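Local coordinates for ribose ABC transporter, substrate binding protein (Conexibacter woesei, PDB 4KQ9) that probably binds ribose or a related carbohydrate outside the membrane and delivers it to an ABC transporter for uptake, at residues G50-S55 and L67-I72; A232-G237 and E282-V287. The protein carries 1 engineered substitution. One frame throughout, in Å; residues are numbered along the deposited sequence.

Contact 1 of 2, residues G50-S55 and L67-I72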
loop_
_atom_site.group_PDB
_atom_site.type_symbol
_atom_site.label_atom_id
_atom_site.label_comp_id
_atom_site.label_asym_id
_atom_site.label_seq_id
_atom_site.Cartn_x
_atom_site.Cartn_y
_atom_site.Cartn_z
ATOM N N GLY A 50 10.384 12.924 -13.706
ATOM C CA GLY A 50 10.737 13.260 -15.059
ATOM C C GLY A 50 11.065 12.038 -15.844
ATOM O O GLY A 50 10.747 11.957 -17.013
ATOM N N LYS A 51 11.697 11.061 -15.222
ATOM C CA LYS A 51 12.092 9.866 -15.943
ATOM C C LYS A 51 10.844 9.010 -16.247
ATOM O O LYS A 51 10.739 8.331 -17.302
ATOM C CB LYS A 51 13.077 9.061 -15.091
ATOM C CG LYS A 51 14.264 8.491 -15.853
ATOM C CD LYS A 51 13.811 7.430 -16.851
ATOM C CE LYS A 51 14.865 6.346 -17.019
ATOM N NZ LYS A 51 14.785 5.314 -15.965
ATOM N N GLN A 52 9.920 8.990 -15.289
ATOM C CA GLN A 52 8.700 8.177 -15.497
ATOM C C GLN A 52 7.850 8.774 -16.615
ATOM O O GLN A 52 7.336 8.048 -17.450
ATOM C CB GLN A 52 7.857 8.003 -14.226
ATOM C CG GLN A 52 7.022 6.705 -14.358
ATOM C CD GLN A 52 6.076 6.391 -13.198
ATOM O OE1 GLN A 52 5.932 7.151 -12.225
ATOM N NE2 GLN A 52 5.410 5.243 -13.323
ATOM N N ILE A 53 7.750 10.094 -16.614
ATOM C CA ILE A 53 7.092 10.850 -17.689
ATOM C C ILE A 53 7.629 10.519 -19.086
ATOM O O ILE A 53 6.845 10.298 -20.014
ATOM C CB ILE A 53 7.170 12.336 -17.416
ATOM C CG1 ILE A 53 6.296 12.653 -16.230
ATOM C CG2 ILE A 53 6.721 13.141 -18.627
ATOM C CD1 ILE A 53 6.441 14.064 -15.731
ATOM N N ASP A 54 8.951 10.438 -19.244
ATOM C CA ASP A 54 9.508 10.095 -20.555
ATOM C C ASP A 54 9.136 8.674 -20.861
ATOM O O ASP A 54 8.876 8.300 -22.031
ATOM C CB ASP A 54 11.062 10.148 -20.600
ATOM C CG ASP A 54 11.659 11.511 -20.210
ATOM O OD1 ASP A 54 10.994 12.572 -20.317
ATOM O OD2 ASP A 54 12.847 11.501 -19.802
ATOM N N SER A 55 9.159 7.836 -19.829
ATOM C CA SER A 55 8.935 6.419 -20.096
ATOM C C SER A 55 7.475 6.217 -20.591
ATOM O O SER A 55 7.218 5.461 -21.531
ATOM C CB SER A 55 9.250 5.587 -18.876
ATOM O OG SER A 55 8.939 4.234 -19.121
ATOM N N LEU A 67 -2.467 0.778 -21.196
ATOM C CA LEU A 67 -1.429 1.251 -20.301
ATOM C C LEU A 67 -1.882 1.097 -18.852
ATOM O O LEU A 67 -2.946 1.604 -18.493
ATOM C CB LEU A 67 -1.177 2.727 -20.523
ATOM C CG LEU A 67 -0.074 3.471 -19.748
ATOM C CD1 LEU A 67 1.306 2.848 -19.898
ATOM C CD2 LEU A 67 0.003 4.919 -20.182
ATOM N N ILE A 68 -1.052 0.454 -18.037
ATOM C CA ILE A 68 -1.203 0.420 -16.586
ATOM C C ILE A 68 -0.034 1.254 -15.991
ATOM O O ILE A 68 1.091 1.156 -16.467
ATOM C CB ILE A 68 -1.190 -1.021 -16.093
ATOM C CG1 ILE A 68 -2.200 -1.857 -16.899
ATOM C CG2 ILE A 68 -1.329 -1.096 -14.557
ATOM C CD1 ILE A 68 -2.165 -3.316 -16.575
ATOM N N VAL A 69 -0.322 2.094 -15.000
ATOM C CA VAL A 69 0.662 2.969 -14.417
ATOM C C VAL A 69 0.590 2.917 -12.914
ATOM O O VAL A 69 -0.454 3.195 -12.349
ATOM C CB VAL A 69 0.438 4.447 -14.792
ATOM C CG1 VAL A 69 1.581 5.280 -14.254
ATOM C CG2 VAL A 69 0.312 4.640 -16.308
ATOM N N SER A 70 1.711 2.597 -12.263
ATOM C CA SER A 70 1.903 2.941 -10.819
ATOM C C SER A 70 2.714 4.258 -10.750
ATOM O O SER A 70 3.910 4.254 -11.069
ATOM C CB SER A 70 2.637 1.845 -10.066
ATOM O OG SER A 70 1.933 0.601 -10.130
ATOM N N PRO A 71 2.077 5.379 -10.389
ATOM C CA PRO A 71 2.728 6.690 -10.551
ATOM C C PRO A 71 3.672 7.042 -9.412
ATOM O O PRO A 71 3.290 6.991 -8.245
ATOM C CB PRO A 71 1.566 7.667 -10.558
ATOM C CG PRO A 71 0.515 7.000 -9.759
ATOM C CD PRO A 71 0.706 5.524 -9.876
ATOM N N ILE A 72 4.913 7.360 -9.764
ATOM C CA ILE A 72 5.881 7.824 -8.768
ATOM C C ILE A 72 5.433 9.094 -8.035
ATOM O O ILE A 72 5.676 9.230 -6.856
ATOM C CB ILE A 72 7.293 8.044 -9.349
ATOM C CG1 ILE A 72 8.246 8.442 -8.202
ATOM C CG2 ILE A 72 7.308 9.124 -10.422
ATOM C CD1 ILE A 72 9.692 8.179 -8.545
#
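The side-chain carboxamide of Q52 pairs with the backbone of S70 and I72 much as a neighbouring strand would, one flat amide tying a helix to the loop that leaves a strand. Its oxygen takes the amide of I72, with OE1 and I72 N 2.7 Å apart, in the carbonyl plane and on a lone pair; the N-H points almost straight at it, at 170°. On the other corner, Q52 NE2 gives to S70 O over 2.9 Å. This donor stands above the carbonyl plane of S70, although the accepting oxygen lies nearly within the amide plane of Q52. NE2 is also bonded to the hydroxyl of S13, and the three bonds fix which way round the amide sits. With CG anti to the backbone N (chi1 -155°) and chi2 also anti, the group is carried straight across from the helix. Packing is close where I72 and Q52 run past each other in opposite directions: I72 CG2 is 3.0 Å from Q52 OE1, a tight approach, and V69 CG1 lies 3.9 Å from Q52 NE2. Shortening Q52 to an alanine removes the carboxamide, and I72 N, S70 O and the hydroxyl of S13 would probably all lose this partner, with a gap opened beside V69. Away from the amide the contact loosens: the CG1 branch of I72 leads off from the helix at a partly exposed position. The contact joins the first turn of helix 49-61 to the end of strand 66-69 and to the loop S70-I72, in a beta-alpha-beta unit of one lobe of this two-lobed periplasmic binding protein. Around it, F15 of strand 9-15 touches Q52 and I72, Y12 bonds the hydroxyl of S70, and I81 of helix 78-86 packs on V69.

Contact 2 of 2, residues A232-G237 and E282-V287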
loop_
_atom_site.group_PDB
_atom_site.type_symbol
_atom_site.label_atom_id
_atom_site.label_comp_id
_atom_site.label_asym_id
_atom_site.label_seq_id
_atom_site.Cartn_x
_atom_site.Cartn_y
_atom_site.Cartn_z
ATOM N N ALA A 232 8.742 -10.978 10.993
ATOM C CA ALA A 232 9.557 -11.564 12.074
ATOM C C ALA A 232 9.233 -10.931 13.429
ATOM O O ALA A 232 9.053 -11.600 14.454
ATOM C CB ALA A 232 10.989 -11.369 11.714
ATOM N N ALA A 233 9.070 -9.630 13.437
ATOM C CA ALA A 233 8.683 -8.942 14.696
ATOM C C ALA A 233 7.314 -9.354 15.222
ATOM O O ALA A 233 7.099 -9.525 16.438
ATOM C CB ALA A 233 8.821 -7.421 14.534
ATOM N N VAL A 234 6.363 -9.538 14.299
ATOM C CA VAL A 234 5.066 -9.994 14.672
ATOM C C VAL A 234 5.183 -11.413 15.234
ATOM O O VAL A 234 4.573 -11.676 16.253
ATOM C CB VAL A 234 4.064 -9.966 13.515
ATOM C CG1 VAL A 234 2.772 -10.649 13.939
ATOM C CG2 VAL A 234 3.719 -8.514 13.184
ATOM N N ARG A 235 5.963 -12.266 14.564
ATOM C CA ARG A 235 6.173 -13.629 15.056
ATOM C C ARG A 235 6.809 -13.564 16.445
ATOM O O ARG A 235 6.321 -14.240 17.354
ATOM C CB ARG A 235 7.050 -14.478 14.145
ATOM C CG ARG A 235 6.298 -15.070 13.004
ATOM C CD ARG A 235 7.058 -16.072 12.121
ATOM N NE ARG A 235 8.169 -15.378 11.487
ATOM C CZ ARG A 235 8.273 -15.046 10.206
ATOM N NH1 ARG A 235 7.320 -15.356 9.326
ATOM N NH2 ARG A 235 9.366 -14.381 9.788
ATOM N N ALA A 236 7.854 -12.764 16.600
ATOM C CA ALA A 236 8.494 -12.612 17.935
ATOM C C ALA A 236 7.639 -11.946 19.022
ATOM O O ALA A 236 7.965 -12.025 20.191
ATOM C CB ALA A 236 9.785 -11.854 17.820
ATOM N N GLY A 237 6.552 -11.291 18.684
ATOM C CA GLY A 237 5.758 -10.598 19.733
ATOM C C GLY A 237 6.234 -9.152 20.018
ATOM O O GLY A 237 5.736 -8.481 20.952
ATOM N N GLU A 282 -0.981 -13.822 17.172
ATOM C CA GLU A 282 -1.793 -15.037 17.311
ATOM C C GLU A 282 -2.137 -15.754 15.985
ATOM O O GLU A 282 -2.265 -16.953 15.981
ATOM C CB GLU A 282 -3.073 -14.782 18.107
ATOM C CG GLU A 282 -4.030 -13.702 17.605
ATOM N N THR A 283 -2.276 -15.040 14.865
ATOM C CA THR A 283 -2.799 -15.674 13.651
ATOM C C THR A 283 -1.804 -15.877 12.561
ATOM O O THR A 283 -2.130 -16.556 11.558
ATOM C CB THR A 283 -3.951 -14.822 13.062
ATOM O OG1 THR A 283 -3.517 -13.446 12.835
ATOM C CG2 THR A 283 -5.087 -14.798 14.065
ATOM N N ILE A 284 -0.601 -15.311 12.707
ATOM C CA ILE A 284 0.325 -15.176 11.561
ATOM C C ILE A 284 0.628 -16.483 10.857
ATOM O O ILE A 284 0.584 -16.590 9.622
ATOM C CB ILE A 284 1.637 -14.368 11.924
ATOM C CG1 ILE A 284 2.598 -14.267 10.754
ATOM C CG2 ILE A 284 2.402 -15.009 13.074
ATOM C CD1 ILE A 284 3.716 -13.230 10.957
ATOM N N ASP A 285 0.987 -17.500 11.624
ATOM C CA ASP A 285 1.413 -18.761 10.996
ATOM C C ASP A 285 0.220 -19.468 10.258
ATOM O O ASP A 285 0.378 -19.924 9.123
ATOM C CB ASP A 285 2.143 -19.648 12.039
ATOM C CG ASP A 285 3.433 -18.953 12.623
ATOM O OD1 ASP A 285 4.317 -18.480 11.827
ATOM O OD2 ASP A 285 3.527 -18.856 13.880
ATOM N N ARG A 286 -0.947 -19.479 10.866
ATOM C CA ARG A 286 -2.168 -19.986 10.232
ATOM C C ARG A 286 -2.490 -19.175 8.996
ATOM O O ARG A 286 -2.680 -19.709 7.907
ATOM C CB ARG A 286 -3.365 -19.872 11.155
ATOM C CG ARG A 286 -3.536 -20.950 12.199
ATOM C CD ARG A 286 -4.792 -20.643 13.059
ATOM N NE ARG A 286 -4.444 -20.078 14.371
ATOM C CZ ARG A 286 -5.157 -19.181 15.051
ATOM N NH1 ARG A 286 -4.718 -18.753 16.229
ATOM N NH2 ARG A 286 -6.296 -18.697 14.574
ATOM N N VAL A 287 -2.504 -17.863 9.140
ATOM C CA VAL A 287 -2.829 -17.021 7.987
ATOM C C VAL A 287 -1.874 -17.296 6.846
ATOM O O VAL A 287 -2.251 -17.539 5.645
ATOM C CB VAL A 287 -2.820 -15.551 8.392
ATOM C CG1 VAL A 287 -2.739 -14.673 7.172
ATOM C CG2 VAL A 287 -4.029 -15.222 9.234
#
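The carbonyl oxygen of V234, whose side chain meets I284 across the contact, is gripped by two donors: G237 N, 3.2 Å from V234 O, and the hydroxyl of T281, just ahead of the second segment. One acceptor thereby serves the end of its own helix and ties that end to the chain leading into helix 284-289. Beside it the V234 side chain presents CG1 to I284, whose CD1 is 4.1 Å from V234 CG1. I284 reaches this far because its CG1 is anti to the backbone N (chi1 178°) and the chain stays extended to CD1. The two residues are buried, with M239 also against V234 and I279 of strand 277-280 also against I284. Helix 228-236 ends here in a Schellman motif: two bonds run back into its last turn, and G237 takes a positive phi of 88°, where a side chain would be jammed against the carbonyl oxygen of A236. Toward the solvent the character of the contact changes. The methylenes of R235 cross I284 at about a right angle, R235 CG lying 3.8 Å from I284 CD1 and 3.9 Å from I284 CG2, so that the aliphatic part of a charged residue covers one flank of the isoleucine. D285 approaches the same arm, its OD1 3.7 Å from R235 CD. Guanidinium and carboxylate are nearly coplanar, yet their charged atoms do not meet; R235 NE stays 5.0 Å from D285 OD1. The bend of the arginine at chi3 (-63°) turns the head group off the line of the chain, and any attraction between the opposite charges is likely to act at long range across this solvent-facing edge.

Overall arrangement
From the N terminus, strands 9-15 and 39-45 precede contact 1, which closes a short loop, joining helix 49-61 to the end of strand 66-69 within a beta-alpha-beta unit of the six-stranded parallel sheet. The chain then adds strands 91-94 and 106-109 to that sheet and runs through the four-stranded sheet before contact 2 opens. That second loop is longer: it leaves helix 228-236, passes through strand 271-273 of the first sheet, and returns by strand 277-280 to helix 284-289. The contacts follow in series, neither nesting nor crossing, on opposite sides of the chain's centre, about 36 Å apart between centres. The disulfide C246-C296 does cross contact 2, leading from within its loop to the last helix.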